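Local coordinates for protein Myo-inositol phosphohydrolase (Mitsuokella multacida, PDB 4WU3) that probably removes phosphate from inositol hexakisphosphate (phytate) as a phosphatase of the protein-tyrosine-phosphatase-like phytase family, at residues P61-R65 with A244-T250; M80-M86 with Q272-I277; C96-K100 with Y128-A133; H214-D218 with E299-F303. The protein carries 2 engineered substitutions. All coordinates share one frame; numbering follows the deposited sequence.

Contact 1. Residues P61-R65 with A244-T250; sequences PRNFR and AGMGRTT. With PO4 (phosphate ion), chain G.
The backbones of Asn-63 and Gly-245 come to 6.0 Å between their CA atoms, where the type II turn from Pro-61 to Phe-64 backs onto residues 244-250, the phosphate-binding P-loop of the tyrosine-phosphatase fold and the first turn of helix 247-261. Asn-63 makes a nearly straight link to the loop's outer side: its ND2 donates to Ala-244 O at 2.8 Å, almost along the C=O axis, with the acceptor lying in the plane of the amide. The chain of Arg-65 turns at chi2 (-84°) so that the guanidinium swings back beside the turn, and NH1 then holds two carbonyls in the guanidinium plane, Gly-245 O at 2.8 Å and, within its own segment, Asn-63 O at 3.0 Å. One nitrogen thus ties the turn to the loop. Arg-62, fully extended, lays a face of its guanidinium over Ala-244, NH1 standing 3.5 Å from Ala-244 CB.

These outer bonds use carbonyl oxygens, while the inner side of the loop presents N-H groups to a phosphate ion, probably from the crystallisation liquor. Ala-244 N, Met-246 N and Arg-248 N all donate to it, and Ser-242, where the family's CX5R signature has its cysteine and so probably an engineered serine, adds its hydroxyl. Gly-245 takes a positive phi (69°), and the N-terminus of helix 247-261 points its N-H groups at the anion. Arg-248 closes the ring edge-on: its NE meets PO4 O4 at 2.8 Å and its NH1 meets PO4 O3 at 2.8 Å.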
loop_
_atom_site.group_PDB
_atom_site.type_symbol
_atom_site.label_atom_id
_atom_site.label_comp_id
_atom_site.label_asym_id
_atom_site.label_seq_id
_atom_site.Cartn_x
_atom_site.Cartn_y
_atom_site.Cartn_z
ATOM N N PRO A 61 -8.258 10.767 28.273
ATOM C CA PRO A 61 -7.157 10.131 27.573
ATOM C C PRO A 61 -6.554 10.995 26.481
ATOM O O PRO A 61 -7.061 12.061 26.164
ATOM C CB PRO A 61 -7.799 8.898 26.962
ATOM C CG PRO A 61 -9.214 9.292 26.724
ATOM C CD PRO A 61 -9.567 10.242 27.842
ATOM N N ARG A 62 -5.465 10.485 25.922
ATOM C CA ARG A 62 -4.740 11.067 24.812
ATOM C C ARG A 62 -5.638 11.405 23.626
ATOM O O ARG A 62 -6.477 10.606 23.218
ATOM C CB ARG A 62 -3.662 10.059 24.392
ATOM C CG ARG A 62 -2.842 10.417 23.165
ATOM C CD ARG A 62 -1.887 9.283 22.843
ATOM N NE ARG A 62 -1.006 9.597 21.720
ATOM C CZ ARG A 62 -0.360 8.685 21.007
ATOM N NH1 ARG A 62 -0.492 7.397 21.292
ATOM N NH2 ARG A 62 0.418 9.059 20.008
ATOM N N ASN A 63 -5.452 12.605 23.089
ATOM C CA ASN A 63 -6.148 13.049 21.888
ATOM C C ASN A 63 -7.654 13.060 22.017
ATOM O O ASN A 63 -8.363 12.926 21.023
ATOM C CB ASN A 63 -5.733 12.185 20.687
ATOM C CG ASN A 63 -4.331 12.501 20.223
ATOM O OD1 ASN A 63 -3.913 13.662 20.258
ATOM N ND2 ASN A 63 -3.585 11.475 19.816
ATOM N N PHE A 64 -8.154 13.228 23.229
ATOM C CA PHE A 64 -9.589 13.332 23.409
ATOM C C PHE A 64 -10.121 14.599 22.732
ATOM O O PHE A 64 -9.543 15.672 22.867
ATOM C CB PHE A 64 -9.970 13.368 24.885
ATOM C CG PHE A 64 -11.443 13.537 25.100
ATOM C CD1 PHE A 64 -12.282 12.434 25.138
ATOM C CD2 PHE A 64 -11.996 14.794 25.206
ATOM C CE1 PHE A 64 -13.640 12.587 25.296
ATOM C CE2 PHE A 64 -13.354 14.949 25.369
ATOM C CZ PHE A 64 -14.178 13.847 25.408
ATOM N N ARG A 65 -11.224 14.481 22.009
ATOM C CA ARG A 65 -11.927 15.667 21.542
ATOM C C ARG A 65 -13.394 15.367 21.361
ATOM O O ARG A 65 -13.785 14.223 21.152
ATOM C CB ARG A 65 -11.346 16.207 20.235
ATOM C CG ARG A 65 -11.571 15.330 19.003
ATOM C CD ARG A 65 -10.516 14.239 18.901
ATOM N NE ARG A 65 -10.344 13.759 17.535
ATOM C CZ ARG A 65 -9.485 12.806 17.185
ATOM N NH1 ARG A 65 -8.728 12.221 18.093
ATOM N NH2 ARG A 65 -9.385 12.430 15.929
ATOM N N ALA A 244 -4.133 5.173 19.085
ATOM C CA ALA A 244 -3.567 6.491 19.327
ATOM C C ALA A 244 -4.599 7.608 19.178
ATOM O O ALA A 244 -4.338 8.752 19.531
ATOM C CB ALA A 244 -2.396 6.726 18.390
ATOM N N GLY A 245 -5.778 7.272 18.666
ATOM C CA GLY A 245 -6.801 8.261 18.403
ATOM C C GLY A 245 -6.389 9.158 17.251
ATOM O O GLY A 245 -6.861 10.305 17.124
ATOM N N MET A 246 -5.517 8.622 16.402
ATOM C CA MET A 246 -5.010 9.353 15.249
ATOM C C MET A 246 -5.650 8.886 13.942
ATOM O O MET A 246 -6.678 9.422 13.548
ATOM C CB MET A 246 -3.482 9.255 15.197
ATOM C CG MET A 246 -2.832 9.969 16.373
ATOM S SD MET A 246 -1.027 9.939 16.398
ATOM C CE MET A 246 -0.685 11.032 15.020
ATOM N N GLY A 247 -5.061 7.893 13.277
ATOM C CA GLY A 247 -5.534 7.454 11.958
ATOM C C GLY A 247 -6.948 6.874 11.873
ATOM O O GLY A 247 -7.855 7.465 11.273
ATOM N N ARG A 248 -7.133 5.695 12.449
ATOM C CA ARG A 248 -8.415 5.016 12.342
ATOM C C ARG A 248 -9.488 5.859 12.992
ATOM O O ARG A 248 -10.616 5.926 12.491
ATOM C CB ARG A 248 -8.366 3.627 12.983
ATOM C CG ARG A 248 -7.488 2.641 12.245
ATOM C CD ARG A 248 -7.150 1.425 13.109
ATOM N NE ARG A 248 -6.218 1.725 14.202
ATOM C CZ ARG A 248 -5.812 0.826 15.095
ATOM N NH1 ARG A 248 -4.963 1.173 16.052
ATOM N NH2 ARG A 248 -6.264 -0.428 15.039
ATOM N N THR A 249 -9.140 6.516 14.098
ATOM C CA THR A 249 -10.106 7.353 14.820
ATOM C C THR A 249 -10.547 8.540 13.961
ATOM O O THR A 249 -11.730 8.857 13.885
ATOM C CB THR A 249 -9.552 7.827 16.181
ATOM O OG1 THR A 249 -9.495 6.718 17.088
ATOM C CG2 THR A 249 -10.436 8.886 16.797
ATOM N N THR A 250 -9.606 9.176 13.282
ATOM C CA THR A 250 -9.933 10.350 12.478
ATOM C C THR A 250 -10.713 9.986 11.223
ATOM O O THR A 250 -11.593 10.728 10.803
ATOM C CB THR A 250 -8.672 11.140 12.109
ATOM O OG1 THR A 250 -8.055 11.591 13.318
ATOM C CG2 THR A 250 -9.012 12.347 11.241
HETATM P P PO4 G . -4.492 4.931 15.336
HETATM O O1 PO4 G . -3.199 5.608 14.949
HETATM O O2 PO4 G . -5.392 6.013 15.888
HETATM O O3 PO4 G . -4.254 3.856 16.364
HETATM O O4 PO4 G . -5.182 4.287 14.147
#

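Contact 2. Residues M80-M86 with Q272-I277; sequences MPTRKGM and QRQKLI
Arg-273, Met-86 and Pro-81 bury the most surface where the loop 80-86 wraps over the end of helix 267-276. Arg-273 reaches out from the helix as a straight chain from CG to NE, and its guanidinium enters the bend formed by the type II turn from Arg-83 to Met-86. NH1 donates to Thr-82 O at 3.0 Å and to Lys-84 O at 2.9 Å, approaching both from above their carbonyl planes, and NH2 joins it on Lys-84 O at 3.0 Å, an end-on grip on a single oxygen. Both carbonyls lie near the guanidinium plane. NH2 also forms a salt bridge with Asp-257. Met-86 covers one face: its CG sits over the centre of the group, 3.4 Å from Arg-273 CZ, and the methionine then runs on past the arginine in the opposite direction until CE meets Ile-277 CG2 at 3.9 Å. Pro-81 packs on the helix side, its CD pressed tightly against Leu-276 CD1 at 3.5 Å while its CG lies by Arg-273 CB. An ST turn, with Lys-84 N bonded to Thr-82 OG1, helps shape the loop. With a leucine in place of Arg-273, the Thr-82 and Lys-84 carbonyls would probably lose their shared donor and Asp-257 its charged mate. The arginine's charge is probably balanced by Asp-257, while its bonds to the two carbonyls tie the loop 80-86 to the helix.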
loop_
_atom_site.group_PDB
_atom_site.type_symbol
_atom_site.label_atom_id
_atom_site.label_comp_id
_atom_site.label_asym_id
_atom_site.label_seq_id
_atom_site.Cartn_x
_atom_site.Cartn_y
_atom_site.Cartn_z
ATOM N N MET A 80 -10.796 29.645 7.890
ATOM C CA MET A 80 -11.369 28.586 8.708
ATOM C C MET A 80 -12.555 27.957 8.009
ATOM O O MET A 80 -13.330 28.644 7.364
ATOM C CB MET A 80 -11.787 29.130 10.079
ATOM C CG MET A 80 -10.612 29.469 10.989
ATOM S SD MET A 80 -9.470 28.082 11.171
ATOM C CE MET A 80 -8.618 28.536 12.680
ATOM N N PRO A 81 -12.683 26.635 8.113
ATOM C CA PRO A 81 -13.868 26.006 7.581
ATOM C C PRO A 81 -15.085 26.323 8.441
ATOM O O PRO A 81 -14.968 26.507 9.656
ATOM C CB PRO A 81 -13.541 24.519 7.658
ATOM C CG PRO A 81 -12.605 24.402 8.812
ATOM C CD PRO A 81 -11.816 25.686 8.829
ATOM N N THR A 82 -16.241 26.393 7.795
ATOM C CA THR A 82 -17.505 26.570 8.475
ATOM C C THR A 82 -17.624 25.566 9.608
ATOM O O THR A 82 -17.128 24.450 9.488
ATOM C CB THR A 82 -18.666 26.354 7.492
ATOM O OG1 THR A 82 -19.916 26.467 8.173
ATOM C CG2 THR A 82 -18.568 24.987 6.864
ATOM N N ARG A 83 -18.278 25.969 10.701
ATOM C CA ARG A 83 -18.522 25.086 11.846
ATOM C C ARG A 83 -19.902 24.451 11.745
ATOM O O ARG A 83 -20.343 23.766 12.663
ATOM C CB ARG A 83 -18.425 25.856 13.169
ATOM C CG ARG A 83 -17.011 26.262 13.577
ATOM C CD ARG A 83 -16.968 26.762 15.014
ATOM N NE ARG A 83 -17.492 25.758 15.936
ATOM C CZ ARG A 83 -16.775 24.767 16.448
ATOM N NH1 ARG A 83 -17.323 23.898 17.257
ATOM N NH2 ARG A 83 -15.506 24.629 16.154
ATOM N N LYS A 84 -20.591 24.675 10.630
ATOM C CA LYS A 84 -21.979 24.237 10.518
ATOM C C LYS A 84 -22.160 22.738 10.776
ATOM O O LYS A 84 -21.474 21.898 10.184
ATOM C CB LYS A 84 -22.568 24.594 9.155
ATOM C CG LYS A 84 -23.971 24.041 8.990
ATOM C CD LYS A 84 -24.655 24.542 7.736
ATOM C CE LYS A 84 -26.135 24.201 7.787
ATOM N NZ LYS A 84 -26.858 24.722 6.598
ATOM N N GLY A 85 -23.099 22.426 11.668
ATOM C CA GLY A 85 -23.442 21.051 12.007
ATOM C C GLY A 85 -22.575 20.396 13.074
ATOM O O GLY A 85 -22.912 19.319 13.563
ATOM N N MET A 86 -21.470 21.028 13.454
ATOM C CA MET A 86 -20.526 20.398 14.377
ATOM C C MET A 86 -21.081 20.182 15.782
ATOM O O MET A 86 -20.790 19.170 16.423
ATOM C CB MET A 86 -19.253 21.233 14.487
ATOM C CG MET A 86 -18.431 21.244 13.215
ATOM S SD MET A 86 -16.812 21.970 13.471
ATOM C CE MET A 86 -15.941 20.595 14.235
ATOM N N GLN A 272 -10.568 19.408 6.972
ATOM C CA GLN A 272 -9.883 20.457 7.717
ATOM C C GLN A 272 -10.411 20.578 9.138
ATOM O O GLN A 272 -9.619 20.651 10.077
ATOM C CB GLN A 272 -10.013 21.804 7.022
ATOM C CG GLN A 272 -9.039 22.000 5.881
ATOM C CD GLN A 272 -7.623 21.692 6.302
ATOM O OE1 GLN A 272 -7.073 22.344 7.181
ATOM N NE2 GLN A 272 -7.029 20.676 5.681
ATOM N N ARG A 273 -11.730 20.608 9.324
ATOM C CA ARG A 273 -12.216 20.843 10.682
ATOM C C ARG A 273 -11.915 19.671 11.622
ATOM O O ARG A 273 -11.634 19.882 12.801
ATOM C CB ARG A 273 -13.678 21.284 10.720
ATOM C CG ARG A 273 -14.719 20.253 10.347
ATOM C CD ARG A 273 -15.980 20.994 9.941
ATOM N NE ARG A 273 -17.157 20.146 9.945
ATOM C CZ ARG A 273 -18.404 20.606 9.917
ATOM N NH1 ARG A 273 -18.636 21.913 9.870
ATOM N NH2 ARG A 273 -19.420 19.757 9.932
ATOM N N GLN A 274 -11.909 18.447 11.097
ATOM C CA GLN A 274 -11.541 17.302 11.928
ATOM C C GLN A 274 -10.059 17.319 12.297
ATOM O O GLN A 274 -9.667 16.723 13.296
ATOM C CB GLN A 274 -11.932 15.984 11.267
ATOM C CG GLN A 274 -13.445 15.776 11.169
ATOM C CD GLN A 274 -14.149 15.674 12.523
ATOM O OE1 GLN A 274 -13.609 15.116 13.486
ATOM N NE2 GLN A 274 -15.376 16.190 12.589
ATOM N N LYS A 275 -9.237 18.022 11.517
ATOM C CA LYS A 275 -7.849 18.265 11.921
ATOM C C LYS A 275 -7.808 19.343 12.995
ATOM O O LYS A 275 -7.108 19.207 13.993
ATOM C CB LYS A 275 -6.972 18.691 10.743
ATOM C CG LYS A 275 -5.674 19.373 11.167
ATOM C CD LYS A 275 -4.699 18.372 11.759
ATOM C CE LYS A 275 -3.657 19.026 12.663
ATOM N NZ LYS A 275 -4.180 19.322 14.039
ATOM N N LEU A 276 -8.573 20.409 12.800
ATOM C CA LEU A 276 -8.534 21.536 13.729
ATOM C C LEU A 276 -8.958 21.180 15.164
ATOM O O LEU A 276 -8.432 21.754 16.115
ATOM C CB LEU A 276 -9.373 22.693 13.192
ATOM C CG LEU A 276 -8.756 23.345 11.953
ATOM C CD1 LEU A 276 -9.761 24.205 11.211
ATOM C CD2 LEU A 276 -7.541 24.172 12.338
ATOM N N ILE A 277 -9.896 20.246 15.325
ATOM C CA ILE A 277 -10.314 19.816 16.662
ATOM C C ILE A 277 -9.575 18.547 17.104
ATOM O O ILE A 277 -9.726 18.082 18.236
ATOM C CB ILE A 277 -11.827 19.547 16.731
ATOM C CG1 ILE A 277 -12.188 18.332 15.880
ATOM C CG2 ILE A 277 -12.596 20.779 16.282
ATOM C CD1 ILE A 277 -13.605 17.847 16.053
#

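Contact 3. Residues C96-K100 with Y128-A133; sequences CFSEK and YLNGTA
This is a buried polar and packing contact in which the start of helix 99-108 rests on the beta hairpin of strands 126-129 and 132-137; the segment 96-100 begins next to the phosphate-binding loop, Cys-96 being backbone-bonded to Tyr-243. Tyr-128 carries one half of it. Its ring points across to the other segment and OH donates to Phe-97 O at 2.6 Å, nearly in line with the carbonyl, while the oxygen lies close to the ring plane at its edge. The same hydroxyl accepts from a water at 2.9 Å, and that water accepts a hydrogen bond from Phe-97 N, also at 2.9 Å, so both backbone polar groups of Phe-97 are engaged around one phenol.

The other half is backbone. Glu-99 N donates to Gly-131 O at 2.9 Å on a lone pair, at the type II' turn from Leu-129 to Thr-132 that closes the hairpin. Glu-99 CB comes to 3.5 Å from Gly-131 CA, and a side chain at the glycine would point at that CB and be too close to it. Ser-98 is the N-cap; its OG caps a first-turn N-H and also bonds Asp-56, while Glu-101 bonds back to Ser-98 N, as in a capping box. Glu-99 pairs with Arg-193. Several N-H groups at the helix start thus have acceptors, Ser-98 OG, Asp-56 and, from the hairpin, Gly-131 O, which couples the helix N-terminus to the sheet.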
loop_
_atom_site.group_PDB
_atom_site.type_symbol
_atom_site.label_atom_id
_atom_site.label_comp_id
_atom_site.label_asym_id
_atom_site.label_seq_id
_atom_site.Cartn_x
_atom_site.Cartn_y
_atom_site.Cartn_z
ATOM N N CYS A 96 -7.024 4.929 22.976
ATOM C CA CYS A 96 -7.549 3.959 23.884
ATOM C C CYS A 96 -7.447 4.543 25.286
ATOM O O CYS A 96 -6.720 5.507 25.511
ATOM C CB CYS A 96 -6.812 2.625 23.750
ATOM S SG CYS A 96 -5.048 2.666 24.081
ATOM N N PHE A 97 -8.202 3.962 26.213
ATOM C CA PHE A 97 -8.363 4.498 27.558
ATOM C C PHE A 97 -8.273 3.406 28.628
ATOM O O PHE A 97 -8.710 2.258 28.420
ATOM C CB PHE A 97 -9.714 5.236 27.690
ATOM C CG PHE A 97 -10.882 4.526 27.032
ATOM C CD1 PHE A 97 -11.439 3.391 27.600
ATOM C CD2 PHE A 97 -11.427 5.007 25.845
ATOM C CE1 PHE A 97 -12.500 2.740 26.993
ATOM C CE2 PHE A 97 -12.500 4.367 25.238
ATOM C CZ PHE A 97 -13.034 3.229 25.811
ATOM N N SER A 98 -7.691 3.772 29.771
ATOM C CA SER A 98 -7.781 2.962 30.978
ATOM C C SER A 98 -9.189 3.088 31.545
ATOM O O SER A 98 -10.015 3.862 31.048
ATOM C CB SER A 98 -6.766 3.433 32.026
ATOM O OG SER A 98 -7.226 4.599 32.688
ATOM N N GLU A 99 -9.476 2.335 32.595
ATOM C CA GLU A 99 -10.803 2.393 33.198
ATOM C C GLU A 99 -11.106 3.777 33.792
ATOM O O GLU A 99 -12.185 4.315 33.596
ATOM C CB GLU A 99 -10.925 1.325 34.277
ATOM C CG GLU A 99 -12.334 1.133 34.783
ATOM C CD GLU A 99 -12.433 -0.025 35.758
ATOM O OE1 GLU A 99 -11.448 -0.271 36.481
ATOM O OE2 GLU A 99 -13.490 -0.680 35.810
ATOM N N LYS A 100 -10.158 4.352 34.527
ATOM C CA LYS A 100 -10.345 5.702 35.064
ATOM C C LYS A 100 -10.481 6.751 33.955
ATOM O O LYS A 100 -11.170 7.761 34.125
ATOM C CB LYS A 100 -9.202 6.082 36.004
ATOM C CG LYS A 100 -9.182 5.294 37.307
ATOM C CD LYS A 100 -8.113 5.809 38.259
ATOM C CE LYS A 100 -7.891 4.847 39.417
ATOM N NZ LYS A 100 -9.124 4.707 40.223
ATOM N N TYR A 128 -8.186 -5.540 29.557
ATOM C CA TYR A 128 -7.946 -4.825 30.804
ATOM C C TYR A 128 -7.499 -5.773 31.918
ATOM O O TYR A 128 -8.030 -6.885 32.057
ATOM C CB TYR A 128 -9.198 -4.038 31.209
ATOM C CG TYR A 128 -9.486 -2.880 30.267
ATOM C CD1 TYR A 128 -10.224 -3.069 29.104
ATOM C CD2 TYR A 128 -8.989 -1.606 30.525
ATOM C CE1 TYR A 128 -10.459 -2.024 28.237
ATOM C CE2 TYR A 128 -9.219 -0.556 29.663
ATOM C CZ TYR A 128 -9.954 -0.771 28.514
ATOM O OH TYR A 128 -10.185 0.276 27.627
ATOM N N LEU A 129 -6.481 -5.333 32.662
ATOM C CA LEU A 129 -6.077 -5.952 33.922
ATOM C C LEU A 129 -6.363 -4.957 35.030
ATOM O O LEU A 129 -5.673 -3.944 35.156
ATOM C CB LEU A 129 -4.590 -6.283 33.919
ATOM C CG LEU A 129 -4.120 -7.215 32.809
ATOM C CD1 LEU A 129 -2.627 -7.461 32.949
ATOM C CD2 LEU A 129 -4.885 -8.529 32.859
ATOM N N ASN A 130 -7.378 -5.249 35.836
ATOM C CA ASN A 130 -8.038 -4.220 36.640
ATOM C C ASN A 130 -8.400 -3.056 35.712
ATOM O O ASN A 130 -9.087 -3.265 34.714
ATOM C CB ASN A 130 -7.167 -3.801 37.826
ATOM C CG ASN A 130 -7.146 -4.852 38.925
ATOM O OD1 ASN A 130 -7.711 -5.944 38.769
ATOM N ND2 ASN A 130 -6.492 -4.534 40.041
ATOM N N GLY A 131 -7.932 -1.848 36.001
ATOM C CA GLY A 131 -8.224 -0.709 35.142
ATOM C C GLY A 131 -7.175 -0.412 34.071
ATOM O O GLY A 131 -7.376 0.458 33.232
ATOM N N THR A 132 -6.055 -1.130 34.102
ATOM C CA THR A 132 -4.964 -0.885 33.174
ATOM C C THR A 132 -5.249 -1.519 31.810
ATOM O O THR A 132 -5.635 -2.690 31.724
ATOM C CB THR A 132 -3.637 -1.473 33.685
ATOM O OG1 THR A 132 -3.351 -0.989 35.009
ATOM C CG2 THR A 132 -2.500 -1.095 32.732
ATOM N N ALA A 133 -5.066 -0.744 30.746
ATOM C CA ALA A 133 -5.294 -1.261 29.405
ATOM C C ALA A 133 -4.025 -1.878 28.876
ATOM O O ALA A 133 -2.956 -1.270 28.911
ATOM C CB ALA A 133 -5.781 -0.170 28.465
HETATM O O HOH W 1 -10.084 1.992 25.271
#

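Contact 4. Residues H214-D218 with E299-F303; sequences HFRPD and ERYQF
Arg-216 starts against helix 291-313, its CB facing Arg-300 CB at 4.1 Å, the nearest backbone point of the two segments lying at the same pair. The side chains of Arg-216 and Glu-299 cross at about a right angle, CG lying 3.6 Å from Glu-299 CD, and Arg-216 CD is 3.6 Å from Glu-299 OE2. The charges do not meet there; Glu-299 is paired instead with Lys-295 of the second subunit. A bend at chi3 (-65°) then turns the guanidinium back onto its own loop, where NE donates to Pro-217 O at 2.7 Å and NH2 reaches the same oxygen, a side-on grip on one carbonyl; NH2 also forms a salt bridge with Asp-219. This loop, after strand 205-211, probably corresponds to the WPD loop of tyrosine phosphatases, and His-214 within it lines the pocket of the bound inositol tetrakisphosphate. Phe-303 CD1 lies over the centre of one guanidinium face, 3.5 Å from Arg-216 CZ, the ring tilted 30° from that plane. The neighbouring Pro-217 packs its CG on Phe-303 CE2 at 3.8 Å. With an alanine here in place of Arg-216, Pro-217 O would probably lose both side-chain donors, Asp-219 its salt-bridge mate and Phe-303 the group lying against it. Water carries the rest of the link: one bridges Arg-216 N and Glu-299 OE1, and at the tip NH1 donates to another at 3.0 Å, which passes a bond on to Glu-299 O.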
loop_
_atom_site.group_PDB
_atom_site.type_symbol
_atom_site.label_atom_id
_atom_site.label_comp_id
_atom_site.label_asym_id
_atom_site.label_seq_id
_atom_site.Cartn_x
_atom_site.Cartn_y
_atom_site.Cartn_z
ATOM N N HIS A 214 -3.064 1.389 10.809
ATOM C CA HIS A 214 -2.400 1.985 9.638
ATOM C C HIS A 214 -3.206 2.042 8.331
ATOM O O HIS A 214 -2.773 2.689 7.390
ATOM C CB HIS A 214 -1.059 1.298 9.382
ATOM C CG HIS A 214 -0.127 1.345 10.557
ATOM N ND1 HIS A 214 0.363 2.527 11.079
ATOM C CD2 HIS A 214 0.413 0.353 11.301
ATOM C CE1 HIS A 214 1.153 2.256 12.102
ATOM N NE2 HIS A 214 1.210 0.945 12.251
ATOM N N PHE A 215 -4.369 1.404 8.277
ATOM C CA PHE A 215 -5.115 1.278 7.040
ATOM C C PHE A 215 -6.552 1.721 7.210
ATOM O O PHE A 215 -7.058 1.805 8.327
ATOM C CB PHE A 215 -5.145 -0.172 6.568
ATOM C CG PHE A 215 -3.801 -0.732 6.204
ATOM C CD1 PHE A 215 -3.019 -0.127 5.233
ATOM C CD2 PHE A 215 -3.338 -1.882 6.814
ATOM C CE1 PHE A 215 -1.798 -0.653 4.894
ATOM C CE2 PHE A 215 -2.122 -2.414 6.474
ATOM C CZ PHE A 215 -1.345 -1.797 5.515
ATOM N N ARG A 216 -7.203 1.990 6.087
ATOM C CA ARG A 216 -8.632 2.283 6.053
ATOM C C ARG A 216 -9.403 1.031 6.399
ATOM O O ARG A 216 -8.897 -0.071 6.234
ATOM C CB ARG A 216 -9.042 2.728 4.647
ATOM C CG ARG A 216 -8.518 1.799 3.548
ATOM C CD ARG A 216 -9.356 1.895 2.286
ATOM N NE ARG A 216 -10.706 1.405 2.535
ATOM C CZ ARG A 216 -11.651 1.302 1.609
ATOM N NH1 ARG A 216 -11.402 1.661 0.353
ATOM N NH2 ARG A 216 -12.842 0.827 1.937
ATOM N N PRO A 217 -10.649 1.187 6.849
ATOM C CA PRO A 217 -11.538 0.025 6.940
ATOM C C PRO A 217 -11.834 -0.559 5.546
ATOM O O PRO A 217 -11.969 0.198 4.584
ATOM C CB PRO A 217 -12.815 0.620 7.522
ATOM C CG PRO A 217 -12.812 2.024 7.030
ATOM C CD PRO A 217 -11.378 2.452 7.036
ATOM N N ASP A 218 -11.901 -1.885 5.433
ATOM C CA ASP A 218 -12.353 -2.517 4.195
ATOM C C ASP A 218 -13.859 -2.346 4.072
ATOM O O ASP A 218 -14.556 -2.142 5.067
ATOM C CB ASP A 218 -11.998 -4.006 4.174
ATOM C CG ASP A 218 -10.511 -4.244 4.007
ATOM O OD1 ASP A 218 -9.836 -3.389 3.393
ATOM O OD2 ASP A 218 -10.012 -5.286 4.493
ATOM N N GLU A 299 -4.311 5.730 0.217
ATOM C CA GLU A 299 -5.477 4.852 0.235
ATOM C C GLU A 299 -6.564 5.363 1.180
ATOM O O GLU A 299 -7.738 5.432 0.812
ATOM C CB GLU A 299 -5.064 3.415 0.624
ATOM C CG GLU A 299 -6.185 2.378 0.508
ATOM C CD GLU A 299 -5.863 1.051 1.175
ATOM O OE1 GLU A 299 -4.930 1.004 2.011
ATOM O OE2 GLU A 299 -6.550 0.050 0.882
ATOM N N ARG A 300 -6.200 5.729 2.400
ATOM C CA ARG A 300 -7.232 6.147 3.336
ATOM C C ARG A 300 -7.799 7.543 3.019
ATOM O O ARG A 300 -8.953 7.831 3.351
ATOM C CB ARG A 300 -6.733 6.068 4.774
ATOM C CG ARG A 300 -5.898 7.238 5.185
ATOM C CD ARG A 300 -5.328 7.076 6.576
ATOM N NE ARG A 300 -4.488 8.228 6.858
ATOM C CZ ARG A 300 -3.704 8.352 7.917
ATOM N NH1 ARG A 300 -3.639 7.375 8.817
ATOM N NH2 ARG A 300 -2.984 9.458 8.060
ATOM N N TYR A 301 -7.019 8.409 2.376
ATOM C CA TYR A 301 -7.565 9.698 1.958
ATOM C C TYR A 301 -8.608 9.490 0.868
ATOM O O TYR A 301 -9.683 10.072 0.895
ATOM C CB TYR A 301 -6.476 10.630 1.443
ATOM C CG TYR A 301 -6.974 11.995 1.011
ATOM C CD1 TYR A 301 -7.919 12.688 1.758
ATOM C CD2 TYR A 301 -6.459 12.611 -0.122
ATOM C CE1 TYR A 301 -8.362 13.941 1.373
ATOM C CE2 TYR A 301 -6.888 13.870 -0.512
ATOM C CZ TYR A 301 -7.839 14.527 0.236
ATOM O OH TYR A 301 -8.264 15.772 -0.155
ATOM N N GLN A 302 -8.271 8.658 -0.096
ATOM C CA GLN A 302 -9.183 8.355 -1.171
ATOM C C GLN A 302 -10.439 7.694 -0.628
ATOM O O GLN A 302 -11.527 7.904 -1.152
ATOM C CB GLN A 302 -8.495 7.453 -2.196
ATOM C CG GLN A 302 -7.422 8.180 -2.984
ATOM C CD GLN A 302 -6.721 7.302 -3.997
ATOM O OE1 GLN A 302 -6.609 6.094 -3.829
ATOM N NE2 GLN A 302 -6.227 7.919 -5.047
ATOM N N PHE A 303 -10.300 6.888 0.420
ATOM C CA PHE A 303 -11.471 6.242 0.965
ATOM C C PHE A 303 -12.476 7.254 1.477
ATOM O O PHE A 303 -13.665 7.089 1.250
ATOM C CB PHE A 303 -11.161 5.271 2.110
ATOM C CG PHE A 303 -12.374 4.941 2.925
ATOM C CD1 PHE A 303 -13.439 4.268 2.351
ATOM C CD2 PHE A 303 -12.477 5.347 4.241
ATOM C CE1 PHE A 303 -14.579 3.987 3.089
ATOM C CE2 PHE A 303 -13.607 5.067 4.985
ATOM C CZ PHE A 303 -14.661 4.389 4.408
HETATM O O HOH W 2 -5.359 4.406 9.311
HETATM O O HOH W 3 -9.476 3.689 -0.757
HETATM O O HOH W 4 -5.206 2.758 4.067
#

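In the fold
Contact 1 holds the phosphate-binding loop, and the other three lie around it. Its centre is 16 Å from each of contacts 2, 3 and 4, and it touches all of them: Arg-65 CB packs at 3.2 Å on Ile-277 O of contact 2, Pro-61 CB lies on Cys-96 O of contact 3, and Gly-247 CA meets Arg-300 NH1 of contact 4. Contacts 2 and 3 are farthest apart, with centres 31 Å apart. Contact 4 brings His-214 to the inositol tetrakisphosphate pocket, and Met-246 of contact 1 has its side chain about 5 Å from a bound inositol tetrakisphosphate, a molecule distinct from the phosphate ion in the loop, so contacts 1 and 4 border the ligand.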